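Local coordinates for protein farnesyl pyrophosphate synthetase (Staphylococcus aureus, PDB 5H9D) that probably makes heptaprenyl diphosphate by magnesium-dependent chain elongation, as a polyprenyl synthase of the FPP/GGPP synthase family, at residues 30-40 with 91-101. Sequence-based numbering, arbitrary orientation.
Sequences QASLHLLSSGG and RRGKLTISKKW. With PO4 (phosphate ion), chain H.
Arg92 reaches across to the C-terminal end of helix 26-38. Its CB packs on Ser38 OG. CG comes next to Gly39 O at 3.6 Å, and CD lies against Gly39 C. From CG to NE the chain is extended (chi3 -178°), which carries the guanidinium across to the carbonyl of Leu35. There Gly40 N sits over one face and Leu35 CD1 over the opposite face. Arg92 NH1 donates to Leu35 O at 2.9 Å. The carbonyl oxygen lies near the guanidinium plane, but NH1 stands above the carbonyl plane, away from a lone pair. Ser38 OG donates to the same Leu35 O from the other face, at 3.1 Å. Two side-chain donors thus hold one carbonyl oxygen in the last turn of the helix. The other branch, NH2, makes a long, weak ion pair with a phosphate ion, probably from the crystallisation liquor.

One turn earlier, His34 NE2 donates to Leu95 O at 2.9 Å, in the carbonyl plane and on a lone pair. The N-H...O angle is 138°, so the bond is bent. Lys100 CD covers one face of the imidazole in a CH-pi contact, 3.6 Å from the centroid of the His34 ring. Nearer the N-terminus of the helix, Ala31 CB lies over the six-membered ring of Trp101 and touches Ile97 CG2 at 3.8 Å.

The contact joins helix 26-38 to the hairpin 90-95 and the short helix 97-100. Lys94 and Lys100 both bind another phosphate through weak bonds. Donation to a carbonyl implies a proton on NE2. The nearby lysines would probably disfavour a second ring proton and the phosphate would favour one, so the charge of His34 stays open.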
loop_
_atom_site.group_PDB
_atom_site.type_symbol
_atom_site.label_atom_id
_atom_site.label_comp_id
_atom_site.label_asym_id
_atom_site.label_seq_id
_atom_site.Cartn_x
_atom_site.Cartn_y
_atom_site.Cartn_z
ATOM N N GLN A 30 13.882 -2.534 -13.561
ATOM C CA GLN A 30 15.047 -2.905 -12.783
ATOM C C GLN A 30 14.789 -2.721 -11.288
ATOM O O GLN A 30 15.240 -3.531 -10.481
ATOM C CB GLN A 30 16.231 -2.034 -13.129
ATOM C CG GLN A 30 16.781 -2.108 -14.521
ATOM C CD GLN A 30 17.974 -1.178 -14.622
ATOM O OE1 GLN A 30 19.044 -1.452 -14.040
ATOM N NE2 GLN A 30 17.790 -0.046 -15.317
ATOM N N ALA A 31 14.103 -1.640 -10.914
ATOM C CA ALA A 31 13.807 -1.394 -9.502
ATOM C C ALA A 31 12.887 -2.491 -8.946
ATOM O O ALA A 31 13.199 -3.120 -7.935
ATOM C CB ALA A 31 13.169 -0.015 -9.311
ATOM N N SER A 32 11.761 -2.725 -9.602
ATOM C CA SER A 32 10.840 -3.757 -9.164
ATOM C C SER A 32 11.546 -5.113 -9.034
ATOM O O SER A 32 11.349 -5.824 -8.058
ATOM C CB SER A 32 9.672 -3.864 -10.150
ATOM O OG SER A 32 8.939 -2.656 -10.183
ATOM N N LEU A 33 12.373 -5.459 -10.018
ATOM C CA LEU A 33 13.118 -6.720 -10.011
ATOM C C LEU A 33 14.202 -6.723 -8.920
ATOM O O LEU A 33 14.466 -7.748 -8.274
ATOM C CB LEU A 33 13.754 -6.959 -11.365
ATOM C CG LEU A 33 14.529 -8.269 -11.430
ATOM C CD1 LEU A 33 13.602 -9.482 -11.164
ATOM C CD2 LEU A 33 15.185 -8.371 -12.773
ATOM N N HIS A 34 14.835 -5.577 -8.710
ATOM C CA HIS A 34 15.832 -5.476 -7.661
ATOM C C HIS A 34 15.175 -5.914 -6.345
ATOM O O HIS A 34 15.673 -6.806 -5.675
ATOM C CB HIS A 34 16.317 -4.037 -7.533
ATOM C CG HIS A 34 17.280 -3.821 -6.412
ATOM N ND1 HIS A 34 18.403 -4.599 -6.237
ATOM C CD2 HIS A 34 17.307 -2.887 -5.432
ATOM C CE1 HIS A 34 19.081 -4.151 -5.193
ATOM N NE2 HIS A 34 18.436 -3.112 -4.687
ATOM N N LEU A 35 14.055 -5.277 -5.991
ATOM C CA LEU A 35 13.306 -5.601 -4.775
ATOM C C LEU A 35 12.757 -7.023 -4.788
ATOM O O LEU A 35 12.912 -7.774 -3.829
ATOM C CB LEU A 35 12.142 -4.636 -4.609
ATOM C CG LEU A 35 11.211 -4.822 -3.404
ATOM C CD1 LEU A 35 11.980 -4.579 -2.103
ATOM C CD2 LEU A 35 10.042 -3.853 -3.506
ATOM N N LEU A 36 12.114 -7.402 -5.883
ATOM C CA LEU A 36 11.536 -8.732 -5.986
ATOM C C LEU A 36 12.517 -9.883 -5.738
ATOM O O LEU A 36 12.210 -10.843 -5.042
ATOM C CB LEU A 36 10.890 -8.897 -7.361
ATOM C CG LEU A 36 10.198 -10.241 -7.488
ATOM C CD1 LEU A 36 8.980 -10.203 -6.600
ATOM C CD2 LEU A 36 9.844 -10.537 -8.919
ATOM N N SER A 37 13.696 -9.768 -6.327
ATOM C CA SER A 37 14.748 -10.780 -6.229
ATOM C C SER A 37 15.667 -10.726 -5.009
ATOM O O SER A 37 16.377 -11.691 -4.760
ATOM C CB SER A 37 15.616 -10.708 -7.478
ATOM O OG SER A 37 16.113 -9.381 -7.606
ATOM N N SER A 38 15.703 -9.612 -4.283
ATOM C CA SER A 38 16.558 -9.543 -3.108
ATOM C C SER A 38 15.803 -10.376 -2.092
ATOM O O SER A 38 16.308 -10.727 -1.030
ATOM C CB SER A 38 16.800 -8.085 -2.647
ATOM O OG SER A 38 15.618 -7.386 -2.312
ATOM N N GLY A 39 14.574 -10.693 -2.500
ATOM C CA GLY A 39 13.628 -11.550 -1.794
ATOM C C GLY A 39 13.210 -11.583 -0.343
ATOM O O GLY A 39 14.024 -11.499 0.579
ATOM N N GLY A 40 11.901 -11.742 -0.163
ATOM C CA GLY A 40 11.296 -11.847 1.152
ATOM C C GLY A 40 10.584 -13.193 1.204
ATOM O O GLY A 40 10.674 -13.963 0.263
ATOM N N ARG A 91 17.070 -2.877 2.333
ATOM C CA ARG A 91 15.838 -3.638 2.319
ATOM C C ARG A 91 16.219 -5.002 1.812
ATOM O O ARG A 91 16.871 -5.124 0.781
ATOM C CB ARG A 91 14.817 -2.999 1.357
ATOM C CG ARG A 91 13.541 -3.817 1.162
ATOM C CD ARG A 91 12.365 -3.129 1.799
ATOM N NE ARG A 91 11.861 -3.869 2.948
ATOM C CZ ARG A 91 11.127 -3.337 3.925
ATOM N NH1 ARG A 91 10.808 -2.046 3.894
ATOM N NH2 ARG A 91 10.693 -4.104 4.919
ATOM N N ARG A 92 15.810 -6.034 2.531
ATOM C CA ARG A 92 16.122 -7.407 2.136
ATOM C C ARG A 92 17.617 -7.647 1.877
ATOM O O ARG A 92 17.979 -8.546 1.122
ATOM C CB ARG A 92 15.279 -7.805 0.900
ATOM C CG ARG A 92 13.784 -7.970 1.190
ATOM C CD ARG A 92 12.956 -8.108 -0.069
ATOM N NE ARG A 92 11.529 -8.217 0.260
ATOM C CZ ARG A 92 10.526 -8.314 -0.622
ATOM N NH1 ARG A 92 10.729 -8.322 -1.940
ATOM N NH2 ARG A 92 9.289 -8.400 -0.177
ATOM N N GLY A 93 18.481 -6.845 2.499
ATOM C CA GLY A 93 19.916 -7.024 2.327
ATOM C C GLY A 93 20.597 -6.210 1.233
ATOM O O GLY A 93 21.832 -6.230 1.109
ATOM N N LYS A 94 19.814 -5.499 0.424
ATOM C CA LYS A 94 20.389 -4.682 -0.633
ATOM C C LYS A 94 19.844 -3.263 -0.466
ATOM O O LYS A 94 19.008 -3.013 0.404
ATOM C CB LYS A 94 20.019 -5.252 -1.998
ATOM C CG LYS A 94 20.118 -6.778 -2.067
ATOM C CD LYS A 94 21.534 -7.297 -1.866
ATOM C CE LYS A 94 22.427 -7.000 -3.089
ATOM N NZ LYS A 94 22.797 -5.525 -3.256
ATOM N N LEU A 95 20.342 -2.341 -1.278
ATOM C CA LEU A 95 19.929 -0.946 -1.243
ATOM C C LEU A 95 18.447 -0.721 -1.539
ATOM O O LEU A 95 17.876 -1.307 -2.460
ATOM C CB LEU A 95 20.733 -0.151 -2.281
ATOM C CG LEU A 95 22.230 0.068 -2.115
ATOM C CD1 LEU A 95 22.832 0.528 -3.439
ATOM C CD2 LEU A 95 22.453 1.089 -0.968
ATOM N N THR A 96 17.829 0.166 -0.782
ATOM C CA THR A 96 16.428 0.453 -1.024
ATOM C C THR A 96 16.441 1.212 -2.339
ATOM O O THR A 96 17.474 1.764 -2.705
ATOM C CB THR A 96 15.834 1.276 0.141
ATOM O OG1 THR A 96 16.611 2.454 0.365
ATOM C CG2 THR A 96 15.842 0.456 1.398
ATOM N N ILE A 97 15.326 1.230 -3.061
ATOM C CA ILE A 97 15.291 1.903 -4.352
ATOM C C ILE A 97 15.691 3.359 -4.235
ATOM O O ILE A 97 16.506 3.856 -4.999
ATOM C CB ILE A 97 13.891 1.801 -5.020
ATOM C CG1 ILE A 97 13.437 0.348 -5.050
ATOM C CG2 ILE A 97 13.932 2.336 -6.461
ATOM C CD1 ILE A 97 14.380 -0.530 -5.738
ATOM N N SER A 98 15.102 4.052 -3.282
ATOM C CA SER A 98 15.427 5.463 -3.056
ATOM C C SER A 98 16.941 5.689 -2.973
ATOM O O SER A 98 17.420 6.745 -3.322
ATOM C CB SER A 98 14.737 5.939 -1.785
ATOM O OG SER A 98 14.261 4.796 -1.057
ATOM N N LYS A 99 17.707 4.691 -2.551
ATOM C CA LYS A 99 19.159 4.868 -2.457
ATOM C C LYS A 99 19.955 4.364 -3.640
ATOM O O LYS A 99 21.041 4.865 -3.895
ATOM C CB LYS A 99 19.729 4.236 -1.181
ATOM C CG LYS A 99 19.521 5.095 0.056
ATOM C CD LYS A 99 20.554 4.787 1.119
ATOM C CE LYS A 99 20.326 5.657 2.341
ATOM N NZ LYS A 99 20.098 7.071 1.906
ATOM N N LYS A 100 19.423 3.379 -4.360
ATOM C CA LYS A 100 20.103 2.832 -5.531
ATOM C C LYS A 100 19.886 3.766 -6.705
ATOM O O LYS A 100 20.685 3.814 -7.607
ATOM C CB LYS A 100 19.541 1.461 -5.863
ATOM C CG LYS A 100 20.481 0.544 -6.592
ATOM C CD LYS A 100 19.793 -0.769 -6.916
ATOM C CE LYS A 100 20.805 -1.835 -7.330
ATOM N NZ LYS A 100 21.906 -1.283 -8.180
ATOM N N TRP A 101 18.788 4.503 -6.688
ATOM C CA TRP A 101 18.463 5.447 -7.751
ATOM C C TRP A 101 18.201 6.800 -7.078
ATOM O O TRP A 101 19.119 7.581 -6.862
ATOM C CB TRP A 101 17.212 4.981 -8.528
ATOM C CG TRP A 101 17.437 3.821 -9.493
ATOM C CD1 TRP A 101 17.815 3.907 -10.809
ATOM C CD2 TRP A 101 17.265 2.418 -9.220
ATOM N NE1 TRP A 101 17.876 2.658 -11.360
ATOM C CE2 TRP A 101 17.551 1.725 -10.412
ATOM C CE3 TRP A 101 16.903 1.682 -8.079
ATOM C CZ2 TRP A 101 17.489 0.339 -10.506
ATOM C CZ3 TRP A 101 16.843 0.289 -8.174
ATOM C CH2 TRP A 101 17.137 -0.364 -9.384
HETATM P P PO4 H . 23.964 -3.230 -5.807
HETATM O O1 PO4 H . 23.736 -4.331 -6.777
HETATM O O2 PO4 H . 24.608 -2.082 -6.498
HETATM O O3 PO4 H . 22.663 -2.799 -5.235
HETATM O O4 PO4 H . 24.850 -3.709 -4.715
#